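Local coordinates for protein phosphoribulokinase (Rhodobacter sphaeroides, PDB 1A7J) that catalyses the ATP-dependent phosphorylation of D-ribulose 5-phosphate to D-ribulose 1,5-bisphosphate in the Calvin cycle, at residues 149-160 and 199-210; 226-235 and 259-268. One frame throughout, in Å; residues are numbered along the deposited sequence.

Interaction 1: residues 149-160 and 199-210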
loop_
_atom_site.group_PDB
_atom_site.type_symbol
_atom_site.label_atom_id
_atom_site.label_comp_id
_atom_site.label_asym_id
_atom_site.label_seq_id
_atom_site.Cartn_x
_atom_site.Cartn_y
_atom_site.Cartn_z
ATOM N N ASP A 149 -10.312 -2.511 10.093
ATOM C CA ASP A 149 -11.547 -1.727 10.186
ATOM C C ASP A 149 -11.589 -0.595 9.180
ATOM O O ASP A 149 -12.620 0.054 9.005
ATOM C CB ASP A 149 -11.736 -1.144 11.585
ATOM C CG ASP A 149 -11.594 -2.176 12.664
ATOM O OD1 ASP A 149 -10.428 -2.563 12.932
ATOM O OD2 ASP A 149 -12.633 -2.606 13.222
ATOM N N LEU A 150 -10.439 -0.279 8.608
ATOM C CA LEU A 150 -10.385 0.702 7.542
ATOM C C LEU A 150 -9.359 0.223 6.536
ATOM O O LEU A 150 -8.287 -0.233 6.904
ATOM C CB LEU A 150 -10.005 2.071 8.104
ATOM C CG LEU A 150 -10.097 3.303 7.199
ATOM C CD1 LEU A 150 -11.501 3.475 6.642
ATOM C CD2 LEU A 150 -9.714 4.521 8.016
ATOM N N LYS A 151 -9.805 0.067 5.308
ATOM C CA LYS A 151 -8.932 -0.364 4.254
ATOM C C LYS A 151 -8.910 0.699 3.151
ATOM O O LYS A 151 -9.963 1.146 2.686
ATOM C CB LYS A 151 -9.435 -1.698 3.729
ATOM C CG LYS A 151 -9.447 -2.761 4.774
ATOM C CD LYS A 151 -10.109 -3.989 4.248
ATOM C CE LYS A 151 -11.602 -3.894 4.412
ATOM N NZ LYS A 151 -11.979 -3.484 5.799
ATOM N N ILE A 152 -7.735 1.287 2.959
ATOM C CA ILE A 152 -7.530 2.324 1.963
ATOM C C ILE A 152 -6.683 1.760 0.840
ATOM O O ILE A 152 -5.822 0.900 1.056
ATOM C CB ILE A 152 -6.796 3.513 2.578
ATOM C CG1 ILE A 152 -7.613 4.084 3.726
ATOM C CG2 ILE A 152 -6.537 4.573 1.547
ATOM C CD1 ILE A 152 -6.949 3.872 5.045
ATOM N N GLY A 153 -6.960 2.193 -0.372
ATOM C CA GLY A 153 -6.150 1.746 -1.482
ATOM C C GLY A 153 -5.498 2.956 -2.084
ATOM O O GLY A 153 -6.148 3.955 -2.307
ATOM N N VAL A 154 -4.194 2.927 -2.227
ATOM C CA VAL A 154 -3.537 3.980 -2.954
ATOM C C VAL A 154 -2.832 3.361 -4.142
ATOM O O VAL A 154 -1.861 2.640 -3.975
ATOM C CB VAL A 154 -2.535 4.697 -2.070
ATOM C CG1 VAL A 154 -2.146 6.008 -2.719
ATOM C CG2 VAL A 154 -3.143 4.944 -0.692
ATOM N N VAL A 155 -3.365 3.597 -5.329
ATOM C CA VAL A 155 -3.013 2.844 -6.525
ATOM C C VAL A 155 -2.758 3.828 -7.674
ATOM O O VAL A 155 -3.547 4.739 -7.870
ATOM C CB VAL A 155 -4.189 1.943 -6.962
ATOM C CG1 VAL A 155 -3.694 0.600 -7.321
ATOM C CG2 VAL A 155 -5.210 1.843 -5.879
ATOM N N PRO A 156 -1.722 3.601 -8.511
ATOM C CA PRO A 156 -1.610 4.317 -9.791
ATOM C C PRO A 156 -2.222 3.583 -10.978
ATOM O O PRO A 156 -2.383 2.361 -10.923
ATOM C CB PRO A 156 -0.105 4.469 -9.975
ATOM C CG PRO A 156 0.472 3.311 -9.237
ATOM C CD PRO A 156 -0.401 3.130 -8.042
ATOM N N VAL A 157 -2.540 4.305 -12.060
ATOM C CA VAL A 157 -3.012 3.627 -13.256
ATOM C C VAL A 157 -1.860 2.815 -13.798
ATOM O O VAL A 157 -0.718 3.223 -13.667
ATOM C CB VAL A 157 -3.514 4.590 -14.321
ATOM C CG1 VAL A 157 -4.769 5.210 -13.860
ATOM C CG2 VAL A 157 -2.501 5.625 -14.609
ATOM N N ILE A 158 -2.154 1.639 -14.337
ATOM C CA ILE A 158 -1.131 0.658 -14.663
ATOM C C ILE A 158 0.033 1.275 -15.404
ATOM O O ILE A 158 1.144 1.254 -14.901
ATOM C CB ILE A 158 -1.729 -0.494 -15.475
ATOM C CG1 ILE A 158 -2.777 -1.240 -14.636
ATOM C CG2 ILE A 158 -0.637 -1.447 -15.877
ATOM C CD1 ILE A 158 -3.609 -2.198 -15.401
ATOM N N ASN A 159 -0.273 2.058 -16.433
ATOM C CA ASN A 159 0.728 2.838 -17.148
ATOM C C ASN A 159 1.720 3.499 -16.218
ATOM O O ASN A 159 2.887 3.525 -16.513
ATOM C CB ASN A 159 0.083 3.951 -17.952
ATOM C CG ASN A 159 -0.740 3.453 -19.064
ATOM O OD1 ASN A 159 -1.894 3.121 -18.881
ATOM N ND2 ASN A 159 -0.220 3.569 -20.264
ATOM N N LEU A 160 1.249 4.146 -15.162
ATOM C CA LEU A 160 2.145 4.846 -14.233
ATOM C C LEU A 160 2.894 3.933 -13.232
ATOM O O LEU A 160 3.977 4.292 -12.765
ATOM C CB LEU A 160 1.366 5.943 -13.488
ATOM C CG LEU A 160 1.975 6.809 -12.378
ATOM C CD1 LEU A 160 3.008 7.755 -12.947
ATOM C CD2 LEU A 160 0.863 7.597 -11.679
ATOM N N PHE A 199 -8.534 -4.147 -4.632
ATOM C CA PHE A 199 -9.138 -2.823 -4.767
ATOM C C PHE A 199 -10.670 -2.918 -4.847
ATOM O O PHE A 199 -11.341 -1.939 -5.151
ATOM C CB PHE A 199 -8.562 -2.094 -5.997
ATOM C CG PHE A 199 -7.060 -1.974 -5.984
ATOM C CD1 PHE A 199 -6.401 -1.496 -4.847
ATOM C CD2 PHE A 199 -6.304 -2.521 -7.014
ATOM C CE1 PHE A 199 -5.017 -1.601 -4.729
ATOM C CE2 PHE A 199 -4.922 -2.625 -6.913
ATOM C CZ PHE A 199 -4.279 -2.178 -5.764
ATOM N N SER A 200 -11.211 -4.096 -4.538
ATOM C CA SER A 200 -12.639 -4.241 -4.318
ATOM C C SER A 200 -12.910 -4.594 -2.869
ATOM O O SER A 200 -14.063 -4.792 -2.499
ATOM C CB SER A 200 -13.207 -5.333 -5.206
ATOM O OG SER A 200 -12.645 -5.280 -6.501
ATOM N N GLN A 201 -11.846 -4.786 -2.088
ATOM C CA GLN A 201 -11.967 -5.035 -0.663
ATOM C C GLN A 201 -11.886 -3.747 0.155
ATOM O O GLN A 201 -12.279 -3.707 1.311
ATOM C CB GLN A 201 -10.872 -5.993 -0.208
ATOM C CG GLN A 201 -10.908 -7.342 -0.893
ATOM C CD GLN A 201 -12.274 -7.981 -0.840
ATOM O OE1 GLN A 201 -12.957 -7.938 0.187
ATOM N NE2 GLN A 201 -12.705 -8.537 -1.959
ATOM N N THR A 202 -11.334 -2.703 -0.434
ATOM C CA THR A 202 -11.003 -1.484 0.296
ATOM C C THR A 202 -12.243 -0.616 0.526
ATOM O O THR A 202 -13.240 -0.783 -0.148
ATOM C CB THR A 202 -9.939 -0.691 -0.482
ATOM O OG1 THR A 202 -10.241 -0.722 -1.882
ATOM C CG2 THR A 202 -8.572 -1.311 -0.318
ATOM N N ASP A 203 -12.195 0.281 1.507
ATOM C CA ASP A 203 -13.285 1.199 1.777
ATOM C C ASP A 203 -13.156 2.461 0.949
ATOM O O ASP A 203 -14.153 3.077 0.592
ATOM C CB ASP A 203 -13.295 1.586 3.248
ATOM C CG ASP A 203 -13.710 0.448 4.157
ATOM O OD1 ASP A 203 -14.911 0.138 4.249
ATOM O OD2 ASP A 203 -12.833 -0.094 4.847
ATOM N N ILE A 204 -11.942 2.961 0.782
ATOM C CA ILE A 204 -11.739 4.181 -0.006
ATOM C C ILE A 204 -10.548 3.970 -0.907
ATOM O O ILE A 204 -9.506 3.565 -0.429
ATOM C CB ILE A 204 -11.442 5.380 0.900
ATOM C CG1 ILE A 204 -12.587 5.575 1.887
ATOM C CG2 ILE A 204 -11.288 6.635 0.069
ATOM C CD1 ILE A 204 -12.554 6.893 2.610
ATOM N N ASN A 205 -10.700 4.195 -2.207
ATOM C CA ASN A 205 -9.548 4.143 -3.094
ATOM C C ASN A 205 -9.122 5.539 -3.461
ATOM O O ASN A 205 -9.947 6.370 -3.760
ATOM C CB ASN A 205 -9.871 3.396 -4.373
ATOM C CG ASN A 205 -10.085 1.924 -4.159
ATOM O OD1 ASN A 205 -9.436 1.305 -3.326
ATOM N ND2 ASN A 205 -10.908 1.331 -5.000
ATOM N N PHE A 206 -7.818 5.776 -3.458
ATOM C CA PHE A 206 -7.216 6.945 -4.067
ATOM C C PHE A 206 -6.458 6.487 -5.322
ATOM O O PHE A 206 -5.505 5.741 -5.201
ATOM C CB PHE A 206 -6.250 7.554 -3.058
ATOM C CG PHE A 206 -6.927 8.138 -1.831
ATOM C CD1 PHE A 206 -7.378 7.317 -0.807
ATOM C CD2 PHE A 206 -7.075 9.514 -1.688
ATOM C CE1 PHE A 206 -7.950 7.863 0.322
ATOM C CE2 PHE A 206 -7.640 10.054 -0.567
ATOM C CZ PHE A 206 -8.082 9.230 0.433
ATOM N N GLN A 207 -6.886 6.866 -6.525
ATOM C CA GLN A 207 -6.211 6.382 -7.738
ATOM C C GLN A 207 -5.466 7.480 -8.474
ATOM O O GLN A 207 -6.066 8.453 -8.876
ATOM C CB GLN A 207 -7.203 5.724 -8.708
ATOM C CG GLN A 207 -6.501 4.907 -9.791
ATOM C CD GLN A 207 -7.425 4.444 -10.888
ATOM O OE1 GLN A 207 -8.509 4.983 -11.069
ATOM N NE2 GLN A 207 -6.992 3.452 -11.641
ATOM N N ARG A 208 -4.155 7.324 -8.630
ATOM C CA ARG A 208 -3.297 8.354 -9.172
ATOM C C ARG A 208 -3.267 8.237 -10.679
ATOM O O ARG A 208 -2.791 7.252 -11.217
ATOM C CB ARG A 208 -1.895 8.208 -8.585
ATOM C CG ARG A 208 -0.938 9.306 -9.002
ATOM C CD ARG A 208 -0.162 9.875 -7.815
ATOM N NE ARG A 208 -0.244 11.345 -7.764
ATOM C CZ ARG A 208 0.002 12.079 -6.676
ATOM N NH1 ARG A 208 0.589 11.540 -5.617
ATOM N NH2 ARG A 208 -0.283 13.369 -6.666
ATOM N N VAL A 209 -3.794 9.243 -11.358
ATOM C CA VAL A 209 -3.982 9.197 -12.805
ATOM C C VAL A 209 -3.197 10.324 -13.469
ATOM O O VAL A 209 -3.540 11.486 -13.270
ATOM C CB VAL A 209 -5.435 9.451 -13.154
ATOM C CG1 VAL A 209 -5.748 8.884 -14.482
ATOM C CG2 VAL A 209 -6.321 8.896 -12.105
ATOM N N PRO A 210 -2.222 10.024 -14.355
ATOM C CA PRO A 210 -1.481 11.148 -14.909
ATOM C C PRO A 210 -2.281 11.832 -15.983
ATOM O O PRO A 210 -2.819 11.186 -16.873
ATOM C CB PRO A 210 -0.246 10.500 -15.502
ATOM C CG PRO A 210 -0.096 9.292 -14.789
ATOM C CD PRO A 210 -1.488 8.784 -14.604
HETATM O O HOH W 1 -13.560 -1.769 6.917
#

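Interaction 2: residues 226-235 and 259-268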
loop_
_atom_site.group_PDB
_atom_site.type_symbol
_atom_site.label_atom_id
_atom_site.label_comp_id
_atom_site.label_asym_id
_atom_site.label_seq_id
_atom_site.Cartn_x
_atom_site.Cartn_y
_atom_site.Cartn_z
ATOM N N ALA A 226 3.403 15.041 -9.031
ATOM C CA ALA A 226 2.053 15.261 -8.522
ATOM C C ALA A 226 1.286 16.252 -9.378
ATOM O O ALA A 226 0.116 16.052 -9.670
ATOM C CB ALA A 226 2.097 15.747 -7.075
ATOM N N ASP A 227 1.953 17.298 -9.832
ATOM C CA ASP A 227 1.252 18.349 -10.532
ATOM C C ASP A 227 0.685 17.850 -11.845
ATOM O O ASP A 227 -0.361 18.322 -12.293
ATOM C CB ASP A 227 2.162 19.543 -10.782
ATOM C CG ASP A 227 1.540 20.556 -11.689
ATOM O OD1 ASP A 227 0.598 21.233 -11.251
ATOM O OD2 ASP A 227 1.924 20.620 -12.871
ATOM N N GLU A 228 1.340 16.864 -12.435
ATOM C CA GLU A 228 0.949 16.368 -13.741
ATOM C C GLU A 228 0.003 15.196 -13.638
ATOM O O GLU A 228 -0.172 14.463 -14.594
ATOM C CB GLU A 228 2.195 15.979 -14.540
ATOM C CG GLU A 228 3.130 17.184 -14.814
ATOM C CD GLU A 228 4.528 16.798 -15.216
ATOM O OE1 GLU A 228 5.021 15.783 -14.730
ATOM O OE2 GLU A 228 5.158 17.524 -15.994
ATOM N N SER A 229 -0.682 15.051 -12.512
ATOM C CA SER A 229 -1.662 13.978 -12.366
ATOM C C SER A 229 -2.894 14.449 -11.594
ATOM O O SER A 229 -2.872 15.554 -11.041
ATOM C CB SER A 229 -1.018 12.797 -11.646
ATOM O OG SER A 229 -0.471 13.186 -10.401
ATOM N N VAL A 230 -4.010 13.709 -11.696
ATOM C CA VAL A 230 -5.137 13.849 -10.751
ATOM C C VAL A 230 -5.353 12.573 -9.974
ATOM O O VAL A 230 -4.945 11.499 -10.406
ATOM C CB VAL A 230 -6.510 14.191 -11.419
ATOM C CG1 VAL A 230 -6.492 15.564 -12.036
ATOM C CG2 VAL A 230 -6.873 13.140 -12.434
ATOM N N VAL A 231 -6.035 12.698 -8.845
ATOM C CA VAL A 231 -6.357 11.565 -7.999
ATOM C C VAL A 231 -7.859 11.453 -7.899
ATOM O O VAL A 231 -8.548 12.443 -7.677
ATOM C CB VAL A 231 -5.770 11.729 -6.582
ATOM C CG1 VAL A 231 -6.043 10.504 -5.772
ATOM C CG2 VAL A 231 -4.279 11.959 -6.651
ATOM N N VAL A 232 -8.359 10.278 -8.240
ATOM C CA VAL A 232 -9.765 9.943 -8.071
ATOM C C VAL A 232 -9.908 9.338 -6.686
ATOM O O VAL A 232 -9.221 8.373 -6.368
ATOM C CB VAL A 232 -10.195 8.870 -9.084
ATOM C CG1 VAL A 232 -11.649 8.651 -9.017
ATOM C CG2 VAL A 232 -9.772 9.279 -10.493
ATOM N N ILE A 233 -10.783 9.893 -5.854
ATOM C CA ILE A 233 -11.011 9.309 -4.543
ATOM C C ILE A 233 -12.412 8.761 -4.528
ATOM O O ILE A 233 -13.359 9.519 -4.588
ATOM C CB ILE A 233 -10.858 10.338 -3.440
ATOM C CG1 ILE A 233 -9.568 11.114 -3.635
ATOM C CG2 ILE A 233 -10.793 9.646 -2.109
ATOM C CD1 ILE A 233 -9.578 12.449 -2.943
ATOM N N ARG A 234 -12.539 7.449 -4.675
ATOM C CA ARG A 234 -13.840 6.808 -4.637
ATOM C C ARG A 234 -14.143 6.150 -3.294
ATOM O O ARG A 234 -13.352 5.334 -2.821
ATOM C CB ARG A 234 -13.946 5.768 -5.731
ATOM C CG ARG A 234 -15.380 5.499 -6.080
ATOM C CD ARG A 234 -15.586 4.200 -6.772
ATOM N NE ARG A 234 -15.153 3.118 -5.927
ATOM C CZ ARG A 234 -15.848 2.025 -5.696
ATOM N NH1 ARG A 234 -16.952 1.753 -6.384
ATOM N NH2 ARG A 234 -15.383 1.171 -4.809
ATOM N N PHE A 235 -15.304 6.489 -2.722
ATOM C CA PHE A 235 -15.810 5.862 -1.504
ATOM C C PHE A 235 -16.721 4.674 -1.808
ATOM O O PHE A 235 -17.800 4.843 -2.372
ATOM C CB PHE A 235 -16.585 6.862 -0.649
ATOM C CG PHE A 235 -15.786 8.059 -0.230
ATOM C CD1 PHE A 235 -15.315 8.968 -1.177
ATOM C CD2 PHE A 235 -15.473 8.272 1.105
ATOM C CE1 PHE A 235 -14.542 10.060 -0.800
ATOM C CE2 PHE A 235 -14.691 9.367 1.488
ATOM C CZ PHE A 235 -14.226 10.250 0.532
ATOM N N ASN A 259 -20.263 9.266 -6.215
ATOM C CA ASN A 259 -19.480 8.682 -5.141
ATOM C C ASN A 259 -17.996 8.785 -5.309
ATOM O O ASN A 259 -17.278 8.082 -4.617
ATOM C CB ASN A 259 -19.846 7.206 -4.952
ATOM C CG ASN A 259 -19.211 6.277 -5.989
ATOM O OD1 ASN A 259 -19.070 6.615 -7.157
ATOM N ND2 ASN A 259 -18.950 5.054 -5.575
ATOM N N SER A 260 -17.514 9.651 -6.200
ATOM C CA SER A 260 -16.074 9.872 -6.298
ATOM C C SER A 260 -15.663 11.296 -6.617
ATOM O O SER A 260 -16.311 11.969 -7.391
ATOM C CB SER A 260 -15.445 8.888 -7.292
ATOM O OG SER A 260 -15.834 9.135 -8.620
ATOM N N ILE A 261 -14.650 11.789 -5.930
ATOM C CA ILE A 261 -14.209 13.158 -6.130
ATOM C C ILE A 261 -12.866 13.127 -6.854
ATOM O O ILE A 261 -12.025 12.267 -6.551
ATOM C CB ILE A 261 -14.080 13.884 -4.759
ATOM C CG1 ILE A 261 -13.738 15.374 -4.954
ATOM C CG2 ILE A 261 -13.056 13.202 -3.926
ATOM C CD1 ILE A 261 -13.935 16.245 -3.705
ATOM N N VAL A 262 -12.713 13.944 -7.898
ATOM C CA VAL A 262 -11.402 14.105 -8.526
ATOM C C VAL A 262 -10.682 15.335 -7.976
ATOM O O VAL A 262 -11.250 16.408 -7.887
ATOM C CB VAL A 262 -11.503 14.209 -10.060
ATOM C CG1 VAL A 262 -10.126 14.175 -10.664
ATOM C CG2 VAL A 262 -12.330 13.064 -10.596
ATOM N N VAL A 263 -9.410 15.181 -7.657
ATOM C CA VAL A 263 -8.701 16.159 -6.868
ATOM C C VAL A 263 -7.335 16.383 -7.512
ATOM O O VAL A 263 -6.655 15.421 -7.832
ATOM C CB VAL A 263 -8.607 15.588 -5.440
ATOM C CG1 VAL A 263 -7.206 15.602 -4.898
ATOM C CG2 VAL A 263 -9.540 16.359 -4.527
ATOM N N PRO A 264 -6.951 17.635 -7.827
ATOM C CA PRO A 264 -5.592 17.829 -8.336
ATOM C C PRO A 264 -4.530 17.063 -7.547
ATOM O O PRO A 264 -4.609 16.996 -6.327
ATOM C CB PRO A 264 -5.390 19.333 -8.235
ATOM C CG PRO A 264 -6.730 19.906 -7.843
ATOM C CD PRO A 264 -7.746 18.844 -8.027
ATOM N N GLY A 265 -3.509 16.550 -8.244
ATOM C CA GLY A 265 -2.562 15.603 -7.658
ATOM C C GLY A 265 -1.627 16.203 -6.636
ATOM O O GLY A 265 -1.101 15.518 -5.768
ATOM N N ASN A 266 -1.453 17.513 -6.723
ATOM C CA ASN A 266 -0.668 18.260 -5.760
ATOM C C ASN A 266 -1.427 18.523 -4.470
ATOM O O ASN A 266 -0.853 19.064 -3.525
ATOM C CB ASN A 266 -0.184 19.574 -6.370
ATOM C CG ASN A 266 -1.288 20.329 -7.070
ATOM O OD1 ASN A 266 -1.755 19.927 -8.144
ATOM N ND2 ASN A 266 -1.711 21.440 -6.481
ATOM N N LYS A 267 -2.630 17.953 -4.359
ATOM C CA LYS A 267 -3.504 18.153 -3.198
ATOM C C LYS A 267 -3.961 16.860 -2.535
ATOM O O LYS A 267 -4.898 16.866 -1.748
ATOM C CB LYS A 267 -4.738 18.969 -3.590
ATOM C CG LYS A 267 -4.810 20.350 -2.942
ATOM C CD LYS A 267 -5.051 21.407 -3.986
ATOM C CE LYS A 267 -5.018 22.800 -3.361
ATOM N NZ LYS A 267 -3.648 23.239 -3.043
ATOM N N LEU A 268 -3.269 15.763 -2.813
ATOM C CA LEU A 268 -3.513 14.516 -2.113
ATOM C C LEU A 268 -3.374 14.647 -0.587
ATOM O O LEU A 268 -4.281 14.267 0.169
ATOM C CB LEU A 268 -2.538 13.461 -2.634
ATOM C CG LEU A 268 -2.687 12.028 -2.106
ATOM C CD1 LEU A 268 -4.104 11.534 -2.303
ATOM C CD2 LEU A 268 -1.695 11.118 -2.820
#

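Interaction 1: residues 149-160 and 199-210
The side chain of Lys151 lies along Thr202 and Gln201, in the chain that leads into strand 204-210. Its CB lies over Thr202 CA, 3.8 Å away, CD and CE pass the carbonyl oxygen of Gln201, and a chain bent at chi3 (-85°) and chi4 (-49°) turns NZ back toward Asp203 OD2. The resulting salt bridge is long, with Lys151 NZ and Asp203 OD2 3.6 Å apart; the ammonium also bonds a water that lies against the same carboxylate oxygen, and its strongest partner is the carbonyl of Ala148. Asp203 OD2 takes the backbone N-H of Lys151 on its anti lone pair, while Arg236 holds the other carboxylate oxygen. Lys151 O accepts from both Asp203 N and Ile204 N. From here 150-156 and 204-210 run as parallel neighbours in the central sheet of a P-loop kinase fold, with Ser13 of the predicted ATP site touching Val154. Phe206 N meets Gly153 O at 2.7 Å in an almost straight bond (177°). On the face bearing Val155 and Gln207, the Phe199 ring receives Val155 CG1 over one face, 3.6 Å from the centroid, a CH-pi contact. At the far end Val157 CG2 and Pro210 CD meet tip to tip, and Leu160 CD2 touches both Pro210 CG and Arg208 CG.

Interaction 2: residues 226-235 and 259-268
Ile233 lies alongside Ile261, both pointing the same way, with its CB 3.6 Å from Ile261 CG2 and its CD1 reaching on to Val263 CB. The two residues form a hydrogen-bonded pair of antiparallel strands, 229-235 and 260-264, in the antiparallel part of the mixed sheet. Ile233 N gives a nearly straight bond (174°) to Ile261 O, and Ile233 O takes the N-H of Ile261 in return; Val231 and Val263 exchange the same two bonds at the next hydrogen-bonded pair. Ile233, Val231 and Val263 share one face of this ladder, where Val231 CG1 meets Leu268 CD1 at 4.1 Å and Ala271 and Ile275 of helix 268-284 cover Ile233. The other face carries Val232, Val262, Arg234 and Ser260. There the aliphatic part of Arg234 covers its neighbour, CG standing 3.6 Å from Ser260 CB.

At the end of the ladder, Asn259 O accepts Phe235 N nearly in line with its C=O bond. With chi1 at 78°, which sets CG between the backbone N and the carbonyl carbon, the Asn259 amide turns back across Arg234, its plane 80° from the guanidinium, and ND2 makes a weak bond to Phe235 O. A glycine in place of Asn259 would probably leave Phe235 O without this amide donor and uncover the flank of Arg234 CG. At the opposite end Gly265 N bonds weakly to Ser229 O, and Gly265 CA sits 3.4 Å from Ala226 O.

In the fold
Both interactions belong to one mixed sheet, and strands 204-210 and 229-235, one from each, are direct neighbours in it, joined by probable hydrogen bonds such as Val209 N to Val230 O (2.7 Å). Interaction 1 lies deeper: its centre is about 8 Å from the centre of the chain, against about 17 Å for the centre of interaction 2, although both are only partly buried. The first is a parallel pairing beside the predicted nucleotide loop, with a charged, water-linked group at one end; the second is antiparallel, its cross-strand side-chain contacts mainly aliphatic. Helix 268-284 packs on both: Leu268 and Met272 touch Phe206 of interaction 1, while Ile275 lies against Phe235 of interaction 2. Arg208 NE also reaches Ser229 OG, a polar link between the two.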